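Local coordinates for uncharacterized protein (Pyrococcus furiosus, PDB 4XLZ), which probably removes an acetyl group from N,N'-diacetylchitobiose, as a metal-binding deacetylase of carbohydrate esterase family 14, at residues 35-40 and 134-139; 31-36 and 61-66; 46-51 and 188-193. All coordinates share one frame; numbering follows the deposited sequence.

Interaction 1 of 3, residues 35-40 and 134-139; sequences ICIEPH and DGVFAP. With CD (cadmium ion), chain G.
Ile35, Ile37 and Phe137 supply the three N-H groups that tie strand 35-38 to strand 135-139. Ile35 N gives to Gly135 O at 2.9 Å. Phe137 N gives to Ile35 O at 2.8 Å, in a nearly straight bond of 169° at the hydrogen. Ile37 N gives to Phe137 O, also at 2.8 Å. Val136 CA adds a C-H contact to Ile35 O, so that carbonyl meets two donors of the partner strand.

The strands run parallel, with Ile35 paired to Val136 and Cys36 to Phe137. They belong to strands 33-38 and 135-139, two neighbouring inner strands of the five-stranded, Rossmann-like parallel sheet of the GlcNAc-PI de-N-acetylase family.

The apolar contacts divide between the two faces of the sheet. On one, Cys36 SG lies 3.8 Å from Phe137 CD1. Its chi1 of -62° puts SG anti to the carbonyl carbon. The sulfur meets the aromatic ring obliquely, 4.7 Å from its centroid. Ile35 O lies at the edge of the same ring, in its plane. On the other face, Ile37 CD1 packs on Val136 CG1 at 3.7 Å, the two side chains crossing at a slant. Past the paired residues, Pro39 and Pro139 meet tip to tip, with Pro39 CD 3.7 Å from Pro139 CG.

The metal contact lies just beyond the strand end. His40 belongs to the PHPDD motif of the family, and its ND1 binds the cadmium ion at 2.3 Å. A water is a further ligand, and Asp43 and His151 also bind the metal. With ND1 on the metal and NE2 hydrogen-bonded to Asp150 OD1, the His40 ring is held at both nitrogens.

Interaction 2 of 3, residues 31-36 and 61-66; sequences AKKVIC and EVIYIC
Lys33 and Glu61 lie side by side and point the same way. In both, CG is anti to the backbone N (Lys33 chi1 177°). Glu61 stays extended, while Lys33 bends at chi3 (-60°). Lys33 CE comes 3.5 Å from Glu61 OE1, but NZ stays at 4.4 Å, beyond a salt bridge. The salt bridge of NZ is with Glu131. A water gives hydrogen bonds to Glu61 OE1 and Lys32 O.

On the same face Ile63 CD1 touches Lys33 CD at 3.6 Å. Next, Ile35 CG2 meets Ile65 CD1 at 3.7 Å.

The other face carries Val34, Val62, Cys36 and Tyr64. Val34 CG2 sits between the backbone N and the carbonyl carbon and meets Val62 CG2 at 3.9 Å. Val62 CG1, anti to its own backbone N, reaches Cys36 SG at 3.7 Å. Cys36 CB packs obliquely against the Tyr64 ring near CD1.

Five backbone hydrogen bonds join the strands, from Glu61 N to Lys32 O through Ile65 N to Cys36 O. Such parallel neighbours are typical of a beta-alpha-beta unit, here strand 33-38, helix 43-57 and strand 61-68.

Interaction 3 of 3, residues 46-51 and 188-193; sequences IGMGGT and ALYYTH. With CD (cadmium ion), chain J.
Gly47 CA sits against two tyrosine rings, Tyr190 and Tyr191. The contact packs helix 43-57 on the end of strand 186-190, an outermost strand of the Rossmann-like parallel sheet within this chain.

Gly47 CA is 3.7 Å from Tyr190 CD2 and 3.6 Å from Tyr191 CE1, oblique to both rings. A CB on this residue would point toward the tyrosines and fall 2.3 Å from Tyr190 CD2, a clash. The two rings also meet each other: Tyr190 CD2 lies over one face of Tyr191, toward its rim.

Ile46 approaches Tyr191 at the edge. Its CG2 lies in the ring plane, 3.4 Å from Tyr191 OH. That hydroxyl is hydrogen-bonded to Asp43 OD1, and Asp43 is a ligand of the cadmium ion bound by His40. An alanine in place of Tyr191 would probably leave Asp43 OD1 without this partner and open a gap beside Gly47 CA and Ile46 CG2. Ile260 of the second subunit packs on both Ile46 and Tyr191. Beyond the packed residues, His193 NE2 binds another cadmium ion at 2.2 Å, with three waters and Asp265 of the second subunit among its ligands.

Tyr190 OH is hydrogen-bonded to Ile37 O, which holds the far end of its ring. Met48, deposited as selenomethionine, crosses Tyr190 at about a right angle. Its chi1 of 57° brings CG between the backbone N and the carbonyl carbon, and this atom lies over one face of the Tyr190 ring, near the rim. Met48 SE makes a Met-aromatic contact, oblique to the ring, 3.8 Å from Tyr190 CD1.

Overall arrangement
Interactions 1 and 2 flank strand 33-38 on its two edges, with centres 7 Å apart, and share Ile35 and Cys36. Glu38 N, from interaction 1, probably bonds Ile65 O of interaction 2 at 2.9 Å. Interaction 3 lies about 9 Å from interaction 1 and 13 Å from interaction 2, between centres. Tyr190 OH reaches back to Ile37 O at 2.7 Å. Met48 joins all three contacts. Met48 CE is 3.4 Å from Phe137 CD2. Met48 CE is also 3.9 Å from Cys36 SG. Interactions 1 and 3 both border the cadmium site of His40, Asp43 and His151, one through a ligand and the other through Tyr191. This is probably the active site.

Interaction 1 of 3, residues 35-40 and 134-139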
loop_
_atom_site.group_PDB
_atom_site.type_symbol
_atom_site.label_atom_id
_atom_site.label_comp_id
_atom_site.label_asym_id
_atom_site.label_seq_id
_atom_site.Cartn_x
_atom_site.Cartn_y
_atom_site.Cartn_z
ATOM N N ILE A 35 28.523 8.508 8.019
ATOM C CA ILE A 35 27.852 7.497 7.208
ATOM C C ILE A 35 27.562 8.100 5.836
ATOM O O ILE A 35 27.030 9.233 5.745
ATOM C CB ILE A 35 26.519 7.075 7.876
ATOM C CG1 ILE A 35 26.890 6.204 9.117
ATOM C CG2 ILE A 35 25.772 6.208 6.893
ATOM C CD1 ILE A 35 25.653 5.684 9.812
ATOM N N CYS A 36 27.972 7.333 4.796
ATOM C CA CYS A 36 27.645 7.752 3.443
ATOM C C CYS A 36 26.620 6.816 2.909
ATOM O O CYS A 36 26.782 5.612 2.850
ATOM C CB CYS A 36 28.917 7.620 2.560
ATOM S SG CYS A 36 30.253 8.749 3.231
ATOM N N ILE A 37 25.445 7.398 2.584
ATOM C CA ILE A 37 24.276 6.620 2.141
ATOM C C ILE A 37 24.184 6.668 0.624
ATOM O O ILE A 37 24.184 7.806 -0.002
ATOM C CB ILE A 37 23.028 7.279 2.739
ATOM C CG1 ILE A 37 23.194 7.168 4.310
ATOM C CG2 ILE A 37 21.808 6.366 2.349
ATOM C CD1 ILE A 37 21.894 7.716 5.057
ATOM N N GLU A 38 24.149 5.528 0.000
ATOM C CA GLU A 38 24.094 5.397 -1.486
ATOM C C GLU A 38 22.877 4.637 -1.875
ATOM O O GLU A 38 22.546 3.595 -1.322
ATOM C CB GLU A 38 25.344 4.714 -2.123
ATOM C CG GLU A 38 25.698 3.374 -1.396
ATOM C CD GLU A 38 26.960 2.722 -1.976
ATOM O OE1 GLU A 38 27.589 3.322 -2.845
ATOM O OE2 GLU A 38 27.232 1.512 -1.655
ATOM N N PRO A 39 22.261 5.049 -2.959
ATOM C CA PRO A 39 21.085 4.283 -3.461
ATOM C C PRO A 39 21.433 2.921 -4.001
ATOM O O PRO A 39 20.727 1.935 -3.714
ATOM C CB PRO A 39 20.513 5.207 -4.611
ATOM C CG PRO A 39 20.925 6.620 -4.242
ATOM C CD PRO A 39 22.377 6.442 -3.515
ATOM N N HIS A 40 22.588 2.867 -4.781
ATOM C CA HIS A 40 23.031 1.607 -5.399
ATOM C C HIS A 40 24.532 1.465 -5.111
ATOM O O HIS A 40 25.182 2.430 -4.763
ATOM C CB HIS A 40 22.886 1.767 -6.963
ATOM C CG HIS A 40 21.496 2.125 -7.346
ATOM N ND1 HIS A 40 21.245 3.339 -7.989
ATOM C CD2 HIS A 40 20.336 1.424 -7.293
ATOM C CE1 HIS A 40 19.935 3.376 -8.266
ATOM N NE2 HIS A 40 19.363 2.232 -7.858
ATOM N N ASP A 134 28.817 11.379 13.386
ATOM C CA ASP A 134 28.814 12.847 13.447
ATOM C C ASP A 134 28.187 13.483 12.210
ATOM O O ASP A 134 27.607 14.562 12.296
ATOM C CB ASP A 134 30.337 13.464 13.578
ATOM C CG ASP A 134 31.040 12.803 14.709
ATOM O OD1 ASP A 134 31.914 11.982 14.497
ATOM O OD2 ASP A 134 30.567 13.030 15.872
ATOM N N GLY A 135 28.420 12.813 11.072
ATOM C CA GLY A 135 27.926 13.366 9.750
ATOM C C GLY A 135 27.293 12.231 8.989
ATOM O O GLY A 135 27.627 11.066 9.096
ATOM N N VAL A 136 26.291 12.717 8.201
ATOM C CA VAL A 136 25.635 11.828 7.182
ATOM C C VAL A 136 25.647 12.492 5.805
ATOM O O VAL A 136 25.313 13.702 5.745
ATOM C CB VAL A 136 24.152 11.523 7.680
ATOM C CG1 VAL A 136 23.426 10.692 6.569
ATOM C CG2 VAL A 136 24.158 10.683 8.881
ATOM N N PHE A 137 26.070 11.708 4.824
ATOM C CA PHE A 137 26.071 12.163 3.437
ATOM C C PHE A 137 24.981 11.366 2.670
ATOM O O PHE A 137 24.824 10.161 2.871
ATOM C CB PHE A 137 27.415 11.829 2.764
ATOM C CG PHE A 137 28.594 12.632 3.317
ATOM C CD1 PHE A 137 29.212 12.213 4.472
ATOM C CD2 PHE A 137 29.059 13.753 2.636
ATOM C CE1 PHE A 137 30.322 13.002 5.011
ATOM C CE2 PHE A 137 30.128 14.521 3.141
ATOM C CZ PHE A 137 30.789 14.129 4.335
ATOM N N ALA A 138 24.293 12.064 1.777
ATOM C CA ALA A 138 23.262 11.394 0.947
ATOM C C ALA A 138 23.071 12.202 -0.343
ATOM O O ALA A 138 23.461 13.396 -0.386
ATOM C CB ALA A 138 21.909 11.369 1.750
ATOM N N PRO A 139 22.407 11.622 -1.360
ATOM C CA PRO A 139 22.087 12.442 -2.555
ATOM C C PRO A 139 21.160 13.592 -2.282
ATOM O O PRO A 139 20.283 13.444 -1.416
ATOM C CB PRO A 139 21.390 11.446 -3.528
ATOM C CG PRO A 139 21.927 10.047 -3.045
ATOM C CD PRO A 139 22.001 10.215 -1.508
HETATM CD CD CD G . 22.753 5.018 -8.543
HETATM O O HOH W 1 21.818 4.738 -10.936
#

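Interaction 2 of 3, residues 31-36 and 61-66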
loop_
_atom_site.group_PDB
_atom_site.type_symbol
_atom_site.label_atom_id
_atom_site.label_comp_id
_atom_site.label_asym_id
_atom_site.label_seq_id
_atom_site.Cartn_x
_atom_site.Cartn_y
_atom_site.Cartn_z
ATOM N N ALA A 31 34.826 15.732 12.271
ATOM C CA ALA A 31 34.132 14.448 12.163
ATOM C C ALA A 31 35.079 13.331 12.564
ATOM O O ALA A 31 36.297 13.391 12.197
ATOM C CB ALA A 31 33.712 14.234 10.745
ATOM N N LYS A 32 34.607 12.417 13.379
ATOM C CA LYS A 32 35.242 11.167 13.734
ATOM C C LYS A 32 34.634 9.942 12.994
ATOM O O LYS A 32 35.317 8.952 12.725
ATOM C CB LYS A 32 35.261 10.896 15.254
ATOM C CG LYS A 32 36.128 12.017 16.002
ATOM C CD LYS A 32 37.055 11.462 17.181
ATOM C CE LYS A 32 36.384 11.315 18.578
ATOM N NZ LYS A 32 35.616 12.568 18.959
ATOM N N LYS A 33 33.289 10.026 12.711
ATOM C CA LYS A 33 32.627 8.852 12.128
ATOM C C LYS A 33 31.547 9.504 11.216
ATOM O O LYS A 33 30.775 10.337 11.726
ATOM C CB LYS A 33 32.012 7.968 13.197
ATOM C CG LYS A 33 31.270 6.787 12.544
ATOM C CD LYS A 33 30.431 5.858 13.446
ATOM C CE LYS A 33 31.332 5.202 14.538
ATOM N NZ LYS A 33 30.493 4.371 15.468
ATOM N N VAL A 34 31.508 9.060 9.968
ATOM C CA VAL A 34 30.418 9.551 9.044
ATOM C C VAL A 34 29.846 8.330 8.406
ATOM O O VAL A 34 30.448 7.283 8.191
ATOM C CB VAL A 34 30.930 10.564 8.014
ATOM C CG1 VAL A 34 31.570 11.761 8.775
ATOM C CG2 VAL A 34 31.957 9.899 7.047
ATOM N N ILE A 35 28.523 8.508 8.019
ATOM C CA ILE A 35 27.852 7.497 7.208
ATOM C C ILE A 35 27.562 8.100 5.836
ATOM O O ILE A 35 27.030 9.233 5.745
ATOM C CB ILE A 35 26.519 7.075 7.876
ATOM C CG1 ILE A 35 26.890 6.204 9.117
ATOM C CG2 ILE A 35 25.772 6.208 6.893
ATOM C CD1 ILE A 35 25.653 5.684 9.812
ATOM N N CYS A 36 27.972 7.333 4.796
ATOM C CA CYS A 36 27.645 7.752 3.443
ATOM C C CYS A 36 26.620 6.816 2.909
ATOM O O CYS A 36 26.782 5.612 2.850
ATOM C CB CYS A 36 28.917 7.620 2.560
ATOM S SG CYS A 36 30.253 8.749 3.231
ATOM N N GLU A 61 36.330 7.456 10.394
ATOM C CA GLU A 61 35.717 6.180 10.111
ATOM C C GLU A 61 34.483 6.404 9.189
ATOM O O GLU A 61 33.617 7.166 9.569
ATOM C CB GLU A 61 35.211 5.501 11.420
ATOM C CG GLU A 61 34.686 4.151 11.209
ATOM C CD GLU A 61 34.197 3.440 12.466
ATOM O OE1 GLU A 61 34.431 4.039 13.546
ATOM O OE2 GLU A 61 33.631 2.345 12.337
ATOM N N VAL A 62 34.656 5.931 7.966
ATOM C CA VAL A 62 33.572 6.110 6.929
ATOM C C VAL A 62 32.928 4.789 6.793
ATOM O O VAL A 62 33.478 3.719 6.568
ATOM C CB VAL A 62 34.162 6.530 5.545
ATOM C CG1 VAL A 62 32.974 6.627 4.580
ATOM C CG2 VAL A 62 34.931 7.851 5.629
ATOM N N ILE A 63 31.554 4.845 7.012
ATOM C CA ILE A 63 30.684 3.648 6.897
ATOM C C ILE A 63 29.635 3.879 5.784
ATOM O O ILE A 63 29.145 4.984 5.709
ATOM C CB ILE A 63 29.928 3.473 8.276
ATOM C CG1 ILE A 63 31.023 3.197 9.377
ATOM C CG2 ILE A 63 28.901 2.328 8.179
ATOM C CD1 ILE A 63 30.369 3.398 10.778
ATOM N N TYR A 64 29.381 2.865 5.024
ATOM C CA TYR A 64 28.317 3.023 3.932
ATOM C C TYR A 64 27.023 2.366 4.450
ATOM O O TYR A 64 27.028 1.349 5.161
ATOM C CB TYR A 64 28.666 2.217 2.725
ATOM C CG TYR A 64 29.793 2.806 1.876
ATOM C CD1 TYR A 64 30.467 3.975 2.185
ATOM C CD2 TYR A 64 30.090 2.071 0.749
ATOM C CE1 TYR A 64 31.509 4.477 1.277
ATOM C CE2 TYR A 64 31.104 2.538 -0.173
ATOM C CZ TYR A 64 31.738 3.682 0.171
ATOM O OH TYR A 64 32.769 4.149 -0.670
ATOM N N ILE A 65 25.915 3.017 4.023
ATOM C CA ILE A 65 24.624 2.287 3.969
ATOM C C ILE A 65 24.225 2.228 2.491
ATOM O O ILE A 65 24.184 3.329 1.886
ATOM C CB ILE A 65 23.516 2.993 4.735
ATOM C CG1 ILE A 65 23.875 3.034 6.228
ATOM C CG2 ILE A 65 22.208 2.169 4.578
ATOM C CD1 ILE A 65 22.886 3.945 7.086
ATOM N N CYS A 66 24.043 1.048 1.968
ATOM C CA CYS A 66 23.610 0.903 0.562
ATOM C C CYS A 66 22.159 0.502 0.620
ATOM O O CYS A 66 21.773 -0.529 1.136
ATOM C CB CYS A 66 24.518 -0.138 -0.139
ATOM S SG CYS A 66 24.204 -0.082 -1.936
HETATM O O HOH W 2 35.453 6.505 14.737
#

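Interaction 3 of 3, residues 46-51 and 188-193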
loop_
_atom_site.group_PDB
_atom_site.type_symbol
_atom_site.label_atom_id
_atom_site.label_comp_id
_atom_site.label_asym_id
_atom_site.label_seq_id
_atom_site.Cartn_x
_atom_site.Cartn_y
_atom_site.Cartn_z
ATOM N N ILE A 46 31.066 7.180 -6.928
ATOM C CA ILE A 46 30.835 8.203 -8.023
ATOM C C ILE A 46 30.605 9.552 -7.481
ATOM O O ILE A 46 31.189 10.567 -7.954
ATOM C CB ILE A 46 29.739 7.728 -8.965
ATOM C CG1 ILE A 46 30.047 6.408 -9.659
ATOM C CG2 ILE A 46 29.274 8.885 -9.950
ATOM C CD1 ILE A 46 28.830 5.734 -10.318
ATOM N N GLY A 47 29.702 9.666 -6.482
ATOM C CA GLY A 47 29.372 11.015 -6.011
ATOM C C GLY A 47 30.455 11.686 -5.190
ATOM O O GLY A 47 30.587 12.921 -5.192
HETATM N N MSE A 48 31.240 10.890 -4.415
HETATM C CA MSE A 48 32.103 11.513 -3.424
HETATM C C MSE A 48 33.319 10.687 -3.069
HETATM O O MSE A 48 33.824 10.803 -2.001
HETATM C CB MSE A 48 31.343 11.958 -2.104
HETATM C CG MSE A 48 30.595 10.786 -1.419
HETATM SE SE MSE A 48 29.853 11.336 0.262
HETATM C CE MSE A 48 31.475 11.876 1.186
ATOM N N GLY A 49 33.722 9.831 -4.002
ATOM C CA GLY A 49 34.858 8.924 -3.723
ATOM C C GLY A 49 36.173 9.671 -3.314
ATOM O O GLY A 49 36.872 9.208 -2.387
ATOM N N GLY A 50 36.481 10.787 -3.965
ATOM C CA GLY A 50 37.661 11.564 -3.487
ATOM C C GLY A 50 37.628 12.054 -2.088
ATOM O O GLY A 50 38.572 11.930 -1.279
ATOM N N THR A 51 36.432 12.585 -1.654
ATOM C CA THR A 51 36.265 12.988 -0.336
ATOM C C THR A 51 36.267 11.847 0.701
ATOM O O THR A 51 36.771 12.045 1.760
ATOM C CB THR A 51 34.926 13.829 -0.224
ATOM O OG1 THR A 51 34.982 14.935 -1.134
ATOM C CG2 THR A 51 34.628 14.317 1.169
ATOM N N ALA A 188 25.440 16.323 4.697
ATOM C CA ALA A 188 25.944 16.964 3.462
ATOM C C ALA A 188 25.356 16.224 2.282
ATOM O O ALA A 188 25.437 15.006 2.226
ATOM C CB ALA A 188 27.550 16.853 3.465
ATOM N N LEU A 189 24.811 16.992 1.317
ATOM C CA LEU A 189 24.114 16.361 0.153
ATOM C C LEU A 189 25.106 16.385 -1.016
ATOM O O LEU A 189 25.598 17.461 -1.407
ATOM C CB LEU A 189 22.863 17.151 -0.217
ATOM C CG LEU A 189 21.903 17.164 1.023
ATOM C CD1 LEU A 189 20.727 18.018 0.492
ATOM C CD2 LEU A 189 21.448 15.761 1.417
ATOM N N TYR A 190 25.329 15.207 -1.583
ATOM C CA TYR A 190 26.146 15.140 -2.836
ATOM C C TYR A 190 25.219 14.945 -4.024
ATOM O O TYR A 190 24.012 14.945 -3.885
ATOM C CB TYR A 190 27.221 14.054 -2.730
ATOM C CG TYR A 190 26.758 12.568 -2.553
ATOM C CD1 TYR A 190 26.459 12.009 -1.246
ATOM C CD2 TYR A 190 26.552 11.767 -3.675
ATOM C CE1 TYR A 190 26.065 10.699 -1.193
ATOM C CE2 TYR A 190 26.144 10.423 -3.546
ATOM C CZ TYR A 190 25.858 9.929 -2.292
ATOM O OH TYR A 190 25.485 8.594 -2.256
ATOM N N TYR A 191 25.778 14.800 -5.236
ATOM C CA TYR A 191 24.959 14.770 -6.435
ATOM C C TYR A 191 24.061 16.031 -6.487
ATOM O O TYR A 191 22.800 15.913 -6.637
ATOM C CB TYR A 191 24.126 13.485 -6.582
ATOM C CG TYR A 191 24.802 12.173 -6.958
ATOM C CD1 TYR A 191 25.911 12.151 -7.841
ATOM C CD2 TYR A 191 24.304 10.960 -6.459
ATOM C CE1 TYR A 191 26.461 10.948 -8.209
ATOM C CE2 TYR A 191 24.857 9.699 -6.830
ATOM C CZ TYR A 191 25.963 9.744 -7.706
ATOM O OH TYR A 191 26.369 8.547 -8.133
ATOM N N THR A 192 24.693 17.213 -6.296
ATOM C CA THR A 192 23.906 18.457 -6.119
ATOM C C THR A 192 24.195 19.474 -7.185
ATOM O O THR A 192 25.389 19.623 -7.608
ATOM C CB THR A 192 24.148 18.998 -4.725
ATOM O OG1 THR A 192 23.271 20.129 -4.524
ATOM C CG2 THR A 192 25.624 19.456 -4.439
ATOM N N HIS A 193 23.140 20.107 -7.657
ATOM C CA HIS A 193 23.265 21.295 -8.570
ATOM C C HIS A 193 23.571 22.590 -7.748
ATOM O O HIS A 193 23.904 23.623 -8.385
ATOM C CB HIS A 193 21.959 21.394 -9.391
ATOM C CG HIS A 193 21.799 22.621 -10.261
ATOM N ND1 HIS A 193 20.752 23.488 -10.090
ATOM C CD2 HIS A 193 22.494 23.084 -11.343
ATOM C CE1 HIS A 193 20.819 24.452 -10.990
ATOM N NE2 HIS A 193 21.871 24.246 -11.750
HETATM CD CD CD J . 22.251 25.499 -13.562
HETATM O O HOH W 3 20.656 26.275 -12.215
HETATM O O HOH W 4 22.034 27.692 -14.129
HETATM O O HOH W 5 24.539 24.786 -13.912
#